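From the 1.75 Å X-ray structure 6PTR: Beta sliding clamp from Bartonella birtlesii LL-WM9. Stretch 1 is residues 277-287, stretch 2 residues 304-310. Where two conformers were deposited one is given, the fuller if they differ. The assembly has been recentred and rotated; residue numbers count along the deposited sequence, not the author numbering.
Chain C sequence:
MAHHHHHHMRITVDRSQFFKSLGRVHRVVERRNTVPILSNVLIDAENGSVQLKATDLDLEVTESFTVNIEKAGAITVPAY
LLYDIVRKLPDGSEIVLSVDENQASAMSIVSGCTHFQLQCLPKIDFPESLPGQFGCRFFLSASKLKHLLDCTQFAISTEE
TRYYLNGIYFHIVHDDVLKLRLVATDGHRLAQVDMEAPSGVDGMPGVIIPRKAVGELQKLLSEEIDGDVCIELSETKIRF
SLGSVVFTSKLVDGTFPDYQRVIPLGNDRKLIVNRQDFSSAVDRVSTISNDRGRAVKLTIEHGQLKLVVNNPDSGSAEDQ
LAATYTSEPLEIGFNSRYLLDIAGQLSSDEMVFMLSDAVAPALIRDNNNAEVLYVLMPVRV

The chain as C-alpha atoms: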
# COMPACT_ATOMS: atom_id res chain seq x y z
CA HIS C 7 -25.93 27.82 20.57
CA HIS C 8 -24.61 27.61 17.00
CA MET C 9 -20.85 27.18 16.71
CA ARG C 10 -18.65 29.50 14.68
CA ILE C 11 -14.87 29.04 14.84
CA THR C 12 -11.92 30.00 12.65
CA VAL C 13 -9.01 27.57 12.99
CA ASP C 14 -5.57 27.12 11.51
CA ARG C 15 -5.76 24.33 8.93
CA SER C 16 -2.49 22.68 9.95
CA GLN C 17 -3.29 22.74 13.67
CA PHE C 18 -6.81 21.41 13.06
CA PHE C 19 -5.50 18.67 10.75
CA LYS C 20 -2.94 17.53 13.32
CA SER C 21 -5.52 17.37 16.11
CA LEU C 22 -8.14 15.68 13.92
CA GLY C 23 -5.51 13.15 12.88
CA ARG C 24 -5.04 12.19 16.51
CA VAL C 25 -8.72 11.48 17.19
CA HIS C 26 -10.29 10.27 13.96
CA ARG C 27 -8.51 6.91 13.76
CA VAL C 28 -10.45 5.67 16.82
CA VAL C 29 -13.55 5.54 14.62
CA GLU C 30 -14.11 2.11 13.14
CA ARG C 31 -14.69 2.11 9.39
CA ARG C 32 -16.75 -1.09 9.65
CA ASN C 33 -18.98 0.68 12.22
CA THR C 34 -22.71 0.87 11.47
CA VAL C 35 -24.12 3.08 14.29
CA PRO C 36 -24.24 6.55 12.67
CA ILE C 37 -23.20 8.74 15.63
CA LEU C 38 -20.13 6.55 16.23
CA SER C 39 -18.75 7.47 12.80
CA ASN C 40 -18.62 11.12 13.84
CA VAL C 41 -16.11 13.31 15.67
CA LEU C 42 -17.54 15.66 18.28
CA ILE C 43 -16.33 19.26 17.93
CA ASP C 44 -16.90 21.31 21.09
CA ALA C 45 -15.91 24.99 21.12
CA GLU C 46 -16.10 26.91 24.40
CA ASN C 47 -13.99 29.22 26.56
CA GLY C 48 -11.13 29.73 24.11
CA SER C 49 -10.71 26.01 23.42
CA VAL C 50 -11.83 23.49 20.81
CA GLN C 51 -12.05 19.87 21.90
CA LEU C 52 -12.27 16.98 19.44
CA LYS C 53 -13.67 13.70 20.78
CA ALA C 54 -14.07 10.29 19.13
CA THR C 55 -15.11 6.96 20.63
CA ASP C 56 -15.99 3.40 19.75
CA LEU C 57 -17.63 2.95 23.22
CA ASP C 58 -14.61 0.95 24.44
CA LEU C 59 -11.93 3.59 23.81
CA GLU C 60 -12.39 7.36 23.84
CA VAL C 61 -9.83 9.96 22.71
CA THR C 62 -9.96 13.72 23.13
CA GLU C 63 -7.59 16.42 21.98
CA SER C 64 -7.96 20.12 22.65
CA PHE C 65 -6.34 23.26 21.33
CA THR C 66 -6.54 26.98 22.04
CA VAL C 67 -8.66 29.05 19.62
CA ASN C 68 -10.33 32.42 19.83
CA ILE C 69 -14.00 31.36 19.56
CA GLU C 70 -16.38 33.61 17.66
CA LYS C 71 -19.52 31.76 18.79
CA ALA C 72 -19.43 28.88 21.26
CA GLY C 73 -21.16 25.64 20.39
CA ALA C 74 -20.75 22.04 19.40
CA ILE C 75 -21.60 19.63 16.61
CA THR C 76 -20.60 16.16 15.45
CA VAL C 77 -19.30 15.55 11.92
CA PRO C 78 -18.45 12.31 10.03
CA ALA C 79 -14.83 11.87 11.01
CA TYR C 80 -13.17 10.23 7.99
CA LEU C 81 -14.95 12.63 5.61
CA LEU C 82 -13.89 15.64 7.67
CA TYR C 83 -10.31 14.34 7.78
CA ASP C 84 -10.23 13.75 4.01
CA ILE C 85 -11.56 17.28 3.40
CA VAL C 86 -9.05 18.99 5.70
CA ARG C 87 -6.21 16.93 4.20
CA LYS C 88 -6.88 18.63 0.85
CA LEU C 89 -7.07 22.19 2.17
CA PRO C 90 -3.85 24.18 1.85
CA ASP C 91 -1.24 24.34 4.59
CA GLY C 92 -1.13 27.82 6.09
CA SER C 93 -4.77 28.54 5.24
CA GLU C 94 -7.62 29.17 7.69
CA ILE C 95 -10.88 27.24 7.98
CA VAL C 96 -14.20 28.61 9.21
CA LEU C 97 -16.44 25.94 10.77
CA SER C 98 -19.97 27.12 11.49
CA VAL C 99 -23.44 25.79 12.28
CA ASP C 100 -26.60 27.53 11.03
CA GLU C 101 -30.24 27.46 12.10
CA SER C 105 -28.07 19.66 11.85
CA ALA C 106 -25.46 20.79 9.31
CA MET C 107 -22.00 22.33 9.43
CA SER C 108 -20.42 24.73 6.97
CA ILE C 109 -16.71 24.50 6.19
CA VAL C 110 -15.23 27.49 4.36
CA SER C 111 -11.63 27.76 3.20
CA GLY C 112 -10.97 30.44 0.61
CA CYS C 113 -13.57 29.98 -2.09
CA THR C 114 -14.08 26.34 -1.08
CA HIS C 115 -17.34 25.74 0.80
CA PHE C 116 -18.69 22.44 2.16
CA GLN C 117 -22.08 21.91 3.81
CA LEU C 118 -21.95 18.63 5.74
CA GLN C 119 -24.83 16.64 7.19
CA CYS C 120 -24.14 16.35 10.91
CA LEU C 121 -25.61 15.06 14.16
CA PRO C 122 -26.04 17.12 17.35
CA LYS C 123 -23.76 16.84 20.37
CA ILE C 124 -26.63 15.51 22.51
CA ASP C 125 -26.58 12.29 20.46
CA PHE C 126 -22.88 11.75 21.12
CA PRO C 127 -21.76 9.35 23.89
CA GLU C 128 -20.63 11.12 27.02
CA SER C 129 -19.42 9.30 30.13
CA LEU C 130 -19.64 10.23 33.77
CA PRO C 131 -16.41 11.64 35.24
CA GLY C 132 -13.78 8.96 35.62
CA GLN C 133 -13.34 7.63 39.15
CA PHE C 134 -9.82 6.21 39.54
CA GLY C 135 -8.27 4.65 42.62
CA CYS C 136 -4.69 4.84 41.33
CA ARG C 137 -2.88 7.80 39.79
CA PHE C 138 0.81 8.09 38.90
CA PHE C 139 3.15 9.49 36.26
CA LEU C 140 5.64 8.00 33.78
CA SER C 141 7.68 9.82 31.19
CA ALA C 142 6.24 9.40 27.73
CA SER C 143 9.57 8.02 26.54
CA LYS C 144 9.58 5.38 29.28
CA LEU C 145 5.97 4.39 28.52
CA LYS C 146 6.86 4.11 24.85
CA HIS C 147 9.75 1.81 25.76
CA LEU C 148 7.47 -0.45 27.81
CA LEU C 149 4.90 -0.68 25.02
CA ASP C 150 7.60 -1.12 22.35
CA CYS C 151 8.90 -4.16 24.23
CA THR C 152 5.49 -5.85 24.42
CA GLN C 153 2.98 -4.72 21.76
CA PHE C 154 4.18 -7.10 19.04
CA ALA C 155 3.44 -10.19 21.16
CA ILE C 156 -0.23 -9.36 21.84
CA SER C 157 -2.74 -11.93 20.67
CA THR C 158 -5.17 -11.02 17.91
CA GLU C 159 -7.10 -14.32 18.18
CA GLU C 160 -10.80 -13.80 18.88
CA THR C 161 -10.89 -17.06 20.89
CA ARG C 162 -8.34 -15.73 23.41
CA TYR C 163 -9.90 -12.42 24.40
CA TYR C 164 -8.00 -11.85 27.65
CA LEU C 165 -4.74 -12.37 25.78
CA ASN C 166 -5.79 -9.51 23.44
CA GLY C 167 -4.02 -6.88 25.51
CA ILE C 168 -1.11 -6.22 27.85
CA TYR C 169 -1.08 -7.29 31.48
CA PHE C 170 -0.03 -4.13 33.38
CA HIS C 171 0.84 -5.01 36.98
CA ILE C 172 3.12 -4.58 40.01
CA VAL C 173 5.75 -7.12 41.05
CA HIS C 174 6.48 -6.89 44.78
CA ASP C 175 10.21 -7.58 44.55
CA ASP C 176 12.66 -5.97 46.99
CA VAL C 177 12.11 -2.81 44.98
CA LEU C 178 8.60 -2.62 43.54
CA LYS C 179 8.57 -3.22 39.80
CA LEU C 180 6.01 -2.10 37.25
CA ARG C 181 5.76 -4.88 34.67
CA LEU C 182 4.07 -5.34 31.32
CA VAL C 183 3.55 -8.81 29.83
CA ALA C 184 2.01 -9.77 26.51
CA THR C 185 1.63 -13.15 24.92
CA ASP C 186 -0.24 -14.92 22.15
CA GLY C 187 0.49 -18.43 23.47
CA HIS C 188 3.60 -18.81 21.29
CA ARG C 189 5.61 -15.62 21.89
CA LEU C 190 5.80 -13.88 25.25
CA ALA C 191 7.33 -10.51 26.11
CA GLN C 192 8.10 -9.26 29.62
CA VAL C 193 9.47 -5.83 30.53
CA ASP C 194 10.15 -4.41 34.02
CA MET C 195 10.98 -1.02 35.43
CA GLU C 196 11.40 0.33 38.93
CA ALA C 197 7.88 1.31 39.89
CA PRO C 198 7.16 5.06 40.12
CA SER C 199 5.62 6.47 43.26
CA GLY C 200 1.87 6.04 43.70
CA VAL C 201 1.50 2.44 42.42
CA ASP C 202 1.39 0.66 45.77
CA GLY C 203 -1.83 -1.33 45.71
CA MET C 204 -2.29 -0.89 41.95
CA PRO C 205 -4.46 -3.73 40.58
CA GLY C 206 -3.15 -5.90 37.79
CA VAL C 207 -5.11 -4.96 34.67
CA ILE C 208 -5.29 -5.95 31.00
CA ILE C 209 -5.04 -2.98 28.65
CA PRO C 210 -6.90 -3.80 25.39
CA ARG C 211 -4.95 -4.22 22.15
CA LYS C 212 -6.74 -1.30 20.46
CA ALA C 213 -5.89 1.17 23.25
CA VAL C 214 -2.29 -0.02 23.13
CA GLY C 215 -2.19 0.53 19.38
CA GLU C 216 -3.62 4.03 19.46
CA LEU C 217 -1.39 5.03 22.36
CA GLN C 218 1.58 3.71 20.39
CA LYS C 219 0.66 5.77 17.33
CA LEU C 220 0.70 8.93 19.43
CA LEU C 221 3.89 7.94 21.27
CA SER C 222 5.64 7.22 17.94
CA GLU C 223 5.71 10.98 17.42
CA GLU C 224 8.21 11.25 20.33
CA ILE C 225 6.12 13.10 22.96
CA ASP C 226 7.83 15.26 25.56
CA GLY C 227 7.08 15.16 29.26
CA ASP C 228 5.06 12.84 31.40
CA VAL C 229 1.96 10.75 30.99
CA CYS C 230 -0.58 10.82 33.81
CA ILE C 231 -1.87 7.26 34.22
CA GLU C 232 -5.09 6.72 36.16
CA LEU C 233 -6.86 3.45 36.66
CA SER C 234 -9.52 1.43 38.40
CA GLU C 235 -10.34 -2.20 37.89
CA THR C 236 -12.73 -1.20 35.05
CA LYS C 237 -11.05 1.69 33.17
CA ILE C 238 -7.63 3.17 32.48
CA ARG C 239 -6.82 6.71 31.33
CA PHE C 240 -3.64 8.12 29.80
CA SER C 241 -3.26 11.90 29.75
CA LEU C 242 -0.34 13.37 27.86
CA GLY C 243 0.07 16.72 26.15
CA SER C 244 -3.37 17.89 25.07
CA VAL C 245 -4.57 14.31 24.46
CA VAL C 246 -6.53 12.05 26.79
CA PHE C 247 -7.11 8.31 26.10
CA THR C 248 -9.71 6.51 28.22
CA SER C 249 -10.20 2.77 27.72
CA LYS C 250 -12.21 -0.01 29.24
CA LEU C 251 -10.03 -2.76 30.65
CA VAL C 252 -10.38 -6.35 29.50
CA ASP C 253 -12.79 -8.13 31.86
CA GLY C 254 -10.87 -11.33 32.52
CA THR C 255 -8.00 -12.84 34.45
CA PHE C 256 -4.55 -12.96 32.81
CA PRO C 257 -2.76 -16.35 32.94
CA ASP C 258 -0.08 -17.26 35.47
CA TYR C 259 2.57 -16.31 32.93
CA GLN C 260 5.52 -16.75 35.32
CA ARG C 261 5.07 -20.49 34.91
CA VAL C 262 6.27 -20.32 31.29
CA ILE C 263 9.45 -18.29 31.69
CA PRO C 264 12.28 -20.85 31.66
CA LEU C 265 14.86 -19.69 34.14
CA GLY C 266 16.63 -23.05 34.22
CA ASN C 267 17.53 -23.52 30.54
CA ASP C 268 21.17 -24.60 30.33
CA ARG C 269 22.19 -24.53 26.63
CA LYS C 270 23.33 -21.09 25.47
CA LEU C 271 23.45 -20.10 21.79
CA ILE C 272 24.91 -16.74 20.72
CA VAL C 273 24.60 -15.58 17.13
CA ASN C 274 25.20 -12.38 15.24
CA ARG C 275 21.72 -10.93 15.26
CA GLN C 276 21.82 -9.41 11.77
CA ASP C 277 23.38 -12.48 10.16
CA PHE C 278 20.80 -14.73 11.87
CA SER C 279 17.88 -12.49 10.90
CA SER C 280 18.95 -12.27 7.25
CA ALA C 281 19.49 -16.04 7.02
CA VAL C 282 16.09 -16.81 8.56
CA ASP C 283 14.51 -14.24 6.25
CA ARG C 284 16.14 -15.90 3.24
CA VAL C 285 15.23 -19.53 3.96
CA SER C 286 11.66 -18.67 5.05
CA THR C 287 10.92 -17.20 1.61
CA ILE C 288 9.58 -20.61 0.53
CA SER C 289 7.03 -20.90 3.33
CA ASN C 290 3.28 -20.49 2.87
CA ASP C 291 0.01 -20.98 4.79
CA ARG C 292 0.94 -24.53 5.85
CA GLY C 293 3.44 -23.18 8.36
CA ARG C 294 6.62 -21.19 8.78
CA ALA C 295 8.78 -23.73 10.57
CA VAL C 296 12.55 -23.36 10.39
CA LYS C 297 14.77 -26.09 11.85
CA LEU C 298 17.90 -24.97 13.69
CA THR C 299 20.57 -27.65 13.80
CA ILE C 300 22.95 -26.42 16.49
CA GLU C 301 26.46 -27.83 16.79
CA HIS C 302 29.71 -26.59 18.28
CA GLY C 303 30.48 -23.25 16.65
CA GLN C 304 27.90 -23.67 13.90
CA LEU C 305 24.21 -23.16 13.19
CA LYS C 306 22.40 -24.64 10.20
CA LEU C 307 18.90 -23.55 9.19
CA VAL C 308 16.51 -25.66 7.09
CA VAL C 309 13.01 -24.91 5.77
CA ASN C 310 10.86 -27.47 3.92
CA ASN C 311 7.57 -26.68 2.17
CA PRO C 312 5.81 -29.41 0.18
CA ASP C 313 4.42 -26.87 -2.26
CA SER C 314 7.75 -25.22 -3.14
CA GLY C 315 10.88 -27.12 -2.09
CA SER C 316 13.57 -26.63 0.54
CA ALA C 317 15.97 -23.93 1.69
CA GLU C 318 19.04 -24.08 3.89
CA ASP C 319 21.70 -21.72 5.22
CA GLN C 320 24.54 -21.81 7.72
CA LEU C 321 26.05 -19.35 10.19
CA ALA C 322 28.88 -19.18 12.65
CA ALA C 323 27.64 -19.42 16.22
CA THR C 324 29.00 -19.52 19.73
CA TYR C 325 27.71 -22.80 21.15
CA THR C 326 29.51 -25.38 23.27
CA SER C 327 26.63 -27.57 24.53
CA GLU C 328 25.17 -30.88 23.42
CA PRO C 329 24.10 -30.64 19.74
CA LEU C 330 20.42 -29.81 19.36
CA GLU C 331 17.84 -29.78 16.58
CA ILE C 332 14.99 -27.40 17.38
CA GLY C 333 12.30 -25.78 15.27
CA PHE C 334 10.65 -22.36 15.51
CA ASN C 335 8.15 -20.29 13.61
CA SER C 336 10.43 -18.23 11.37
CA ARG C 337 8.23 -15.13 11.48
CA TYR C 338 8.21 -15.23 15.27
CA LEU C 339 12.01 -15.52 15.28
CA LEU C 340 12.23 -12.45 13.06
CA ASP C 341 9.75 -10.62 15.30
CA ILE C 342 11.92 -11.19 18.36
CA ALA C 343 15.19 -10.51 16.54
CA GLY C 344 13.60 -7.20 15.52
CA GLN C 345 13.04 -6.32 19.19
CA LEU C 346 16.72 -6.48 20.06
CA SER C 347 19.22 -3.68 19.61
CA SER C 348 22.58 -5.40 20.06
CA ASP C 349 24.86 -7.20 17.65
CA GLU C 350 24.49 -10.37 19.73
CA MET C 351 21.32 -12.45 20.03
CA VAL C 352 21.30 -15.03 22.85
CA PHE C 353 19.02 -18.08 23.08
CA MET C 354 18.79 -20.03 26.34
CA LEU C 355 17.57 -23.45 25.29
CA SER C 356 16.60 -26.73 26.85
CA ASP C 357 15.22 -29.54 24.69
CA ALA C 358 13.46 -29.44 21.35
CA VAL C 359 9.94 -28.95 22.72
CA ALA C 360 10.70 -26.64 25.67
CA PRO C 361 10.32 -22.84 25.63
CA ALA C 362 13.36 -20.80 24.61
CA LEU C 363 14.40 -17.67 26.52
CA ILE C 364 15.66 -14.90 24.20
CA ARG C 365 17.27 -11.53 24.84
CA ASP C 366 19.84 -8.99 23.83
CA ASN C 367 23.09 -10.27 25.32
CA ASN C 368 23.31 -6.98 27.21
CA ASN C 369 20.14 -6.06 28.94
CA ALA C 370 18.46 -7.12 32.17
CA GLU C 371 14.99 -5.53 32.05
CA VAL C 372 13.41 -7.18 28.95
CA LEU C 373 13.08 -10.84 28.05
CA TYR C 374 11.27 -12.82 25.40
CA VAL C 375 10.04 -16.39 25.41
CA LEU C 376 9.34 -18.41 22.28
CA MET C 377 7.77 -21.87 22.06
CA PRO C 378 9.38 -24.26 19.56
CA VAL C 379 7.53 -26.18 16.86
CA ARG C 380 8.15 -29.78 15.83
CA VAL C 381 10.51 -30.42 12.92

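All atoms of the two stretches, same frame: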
# COMPACT_ATOMS: atom_id res chain seq x y z
N ASP C 277 23.12 -11.32 11.01
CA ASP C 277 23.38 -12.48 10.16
C ASP C 277 22.31 -13.55 10.35
O ASP C 277 21.89 -14.19 9.37
CB ASP C 277 24.77 -13.05 10.49
CG ASP C 277 25.89 -12.11 10.09
OD1 ASP C 277 25.65 -11.18 9.28
OD2 ASP C 277 27.01 -12.32 10.57
N PHE C 278 21.87 -13.76 11.59
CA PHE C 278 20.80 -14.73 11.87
C PHE C 278 19.49 -14.28 11.26
O PHE C 278 18.79 -15.07 10.60
CB PHE C 278 20.66 -14.89 13.39
CG PHE C 278 19.53 -15.80 13.81
CD1 PHE C 278 19.69 -17.18 13.76
CD2 PHE C 278 18.32 -15.28 14.23
CE1 PHE C 278 18.65 -18.02 14.14
CE2 PHE C 278 17.27 -16.12 14.60
CZ PHE C 278 17.45 -17.48 14.57
N SER C 279 19.13 -13.01 11.46
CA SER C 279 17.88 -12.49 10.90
C SER C 279 17.85 -12.61 9.38
O SER C 279 16.84 -13.02 8.80
CB SER C 279 17.70 -11.03 11.32
OG SER C 279 17.59 -10.94 12.73
N SER C 280 18.94 -12.22 8.71
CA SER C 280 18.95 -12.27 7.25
C SER C 280 18.87 -13.71 6.75
O SER C 280 18.19 -14.00 5.76
CB SER C 280 20.21 -11.59 6.71
OG SER C 280 20.26 -10.23 7.09
N ALA C 281 19.55 -14.64 7.43
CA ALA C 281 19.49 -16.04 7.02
C ALA C 281 18.09 -16.63 7.20
O ALA C 281 17.60 -17.34 6.32
CB ALA C 281 20.50 -16.86 7.82
N VAL C 282 17.45 -16.34 8.34
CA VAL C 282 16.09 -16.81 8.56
C VAL C 282 15.16 -16.20 7.53
O VAL C 282 14.29 -16.89 6.98
CB VAL C 282 15.62 -16.47 9.99
CG1 VAL C 282 14.10 -16.73 10.14
CG2 VAL C 282 16.41 -17.27 11.01
N ASP C 283 15.30 -14.90 7.28
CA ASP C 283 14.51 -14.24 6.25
C ASP C 283 14.67 -14.95 4.91
O ASP C 283 13.68 -15.25 4.22
CB ASP C 283 14.91 -12.76 6.16
CG ASP C 283 13.99 -11.95 5.27
OD1 ASP C 283 12.83 -12.36 5.06
OD2 ASP C 283 14.43 -10.88 4.76
N ARG C 284 15.91 -15.27 4.53
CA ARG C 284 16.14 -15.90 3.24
C ARG C 284 15.46 -17.27 3.16
O ARG C 284 14.69 -17.52 2.22
CB ARG C 284 17.64 -16.03 2.97
CG ARG C 284 18.30 -14.68 2.67
CD ARG C 284 19.73 -14.85 2.20
NE ARG C 284 20.61 -15.47 3.19
CZ ARG C 284 21.38 -14.80 4.05
NH1 ARG C 284 21.37 -13.47 4.07
NH2 ARG C 284 22.18 -15.46 4.88
N VAL C 285 15.71 -18.16 4.13
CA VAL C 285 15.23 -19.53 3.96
C VAL C 285 13.72 -19.60 4.14
O VAL C 285 13.08 -20.49 3.57
CB VAL C 285 15.96 -20.54 4.90
CG1 VAL C 285 17.47 -20.58 4.57
CG2 VAL C 285 15.76 -20.18 6.37
N SER C 286 13.11 -18.64 4.86
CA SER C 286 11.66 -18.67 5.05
C SER C 286 10.90 -18.17 3.83
O SER C 286 9.66 -18.19 3.84
CB SER C 286 11.27 -17.85 6.28
OG SER C 286 11.56 -16.48 6.11
N THR C 287 11.60 -17.71 2.79
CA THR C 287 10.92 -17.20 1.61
C THR C 287 10.02 -18.26 1.00
O THR C 287 9.01 -17.93 0.36
CB THR C 287 11.94 -16.72 0.57
OG1 THR C 287 12.92 -15.86 1.18
CG2 THR C 287 11.26 -15.94 -0.57
N GLN C 304 28.53 -23.64 15.21
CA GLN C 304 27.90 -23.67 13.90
C GLN C 304 26.39 -23.82 14.02
O GLN C 304 25.90 -24.65 14.79
CB GLN C 304 28.48 -24.84 13.09
CG GLN C 304 27.93 -25.06 11.73
CD GLN C 304 28.52 -26.30 11.10
OE1 GLN C 304 27.81 -27.26 10.81
NE2 GLN C 304 29.83 -26.30 10.91
N LEU C 305 25.66 -23.04 13.24
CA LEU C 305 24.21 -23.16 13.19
C LEU C 305 23.77 -23.36 11.75
O LEU C 305 24.11 -22.55 10.88
CB LEU C 305 23.54 -21.90 13.77
CG LEU C 305 22.03 -21.75 13.63
CD1 LEU C 305 21.35 -22.79 14.46
CD2 LEU C 305 21.61 -20.37 14.06
N LYS C 306 23.02 -24.43 11.50
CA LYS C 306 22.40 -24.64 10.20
C LYS C 306 20.90 -24.42 10.30
O LYS C 306 20.28 -24.80 11.30
CB LYS C 306 22.67 -26.05 9.66
CG LYS C 306 24.14 -26.32 9.38
CD LYS C 306 24.33 -27.58 8.55
CE LYS C 306 24.98 -28.70 9.34
NZ LYS C 306 25.38 -29.81 8.44
N LEU C 307 20.32 -23.84 9.25
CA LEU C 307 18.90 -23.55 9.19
C LEU C 307 18.33 -24.33 8.02
O LEU C 307 18.96 -24.39 6.97
CB LEU C 307 18.65 -22.06 8.95
CG LEU C 307 19.27 -21.12 9.96
CD1 LEU C 307 19.03 -19.68 9.53
CD2 LEU C 307 18.66 -21.38 11.31
N VAL C 308 17.16 -24.94 8.19
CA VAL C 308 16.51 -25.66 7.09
C VAL C 308 15.02 -25.38 7.12
O VAL C 308 14.37 -25.50 8.18
CB VAL C 308 16.74 -27.18 7.15
CG1 VAL C 308 16.07 -27.81 5.93
CG2 VAL C 308 18.21 -27.50 7.15
N VAL C 309 14.45 -25.07 5.95
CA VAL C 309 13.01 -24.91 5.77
C VAL C 309 12.56 -25.86 4.68
O VAL C 309 13.24 -26.00 3.66
CB VAL C 309 12.61 -23.46 5.40
CG1 VAL C 309 11.10 -23.32 5.17
CG2 VAL C 309 13.09 -22.49 6.48
N ASN C 310 11.43 -26.55 4.91
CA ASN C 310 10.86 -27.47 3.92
C ASN C 310 9.41 -27.08 3.73
O ASN C 310 8.70 -26.86 4.71
CB ASN C 310 10.94 -28.95 4.35
CG ASN C 310 12.37 -29.49 4.39
OD1 ASN C 310 13.01 -29.67 3.36
ND2 ASN C 310 12.87 -29.76 5.60

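Residues 277-285 are helical, in a helix that begins earlier in the chain, and residues 304-310 form a strand. The two run in nearly the same direction, their axes 22° apart and 8.8 Å from each other at closest approach. They converge toward their C-terminal ends: the CA atoms of Phe278 and Leu305 are 9.2 Å apart, those of Val282 and Leu307 7.3 Å, and those of Val285 and Val309 6.1 Å. The helix carries its own i to i+4 hydrogen bonds, such as Val285 N to Ala281 O at 3.0 Å, and none crosses to the strand, so the contact rests on apolar packing.

Alternation along the strand points Leu305, Leu307 and Val309 toward the helix, while Val308 and Asn310 point away. At the wide end, Phe278 leaves its backbone sideways, but its long side chain, with chi1 in t, brings the ring across the gap. Leu305 CD2 lies at the ring edge, 3.7 Å from Phe278 CD1. Leu307 is the centre of the contact, with the largest covered area. Its CD1 rests 3.6 Å from Ala281 CB and 3.9 Å from Val282 CG2; the single methyl of Ala281 fills little space, leaving room for the branched leucine.

Where the backbones are closest, compact valines suffice. Val285 CG2 meets Val309 CG2 at 3.5 Å, and Val309 CB also lies 3.5 Å from the carbonyl Val285 O, so the strand side chain packs against helix backbone as well.

The polar side chains keep out of this seam. Ser286 N lies 4.2 Å from Val309 CG2, but the CA-to-CB bond of Ser286 points away from the strand, its OG within hydrogen-bonding reach of Val282 O (2.9 Å) and Asp283 O (3.1 Å). Thr287 OG1 donates to Arg284 O at 2.6 Å, a carbonyl that also accepts from Thr287 N at 3.1 Å.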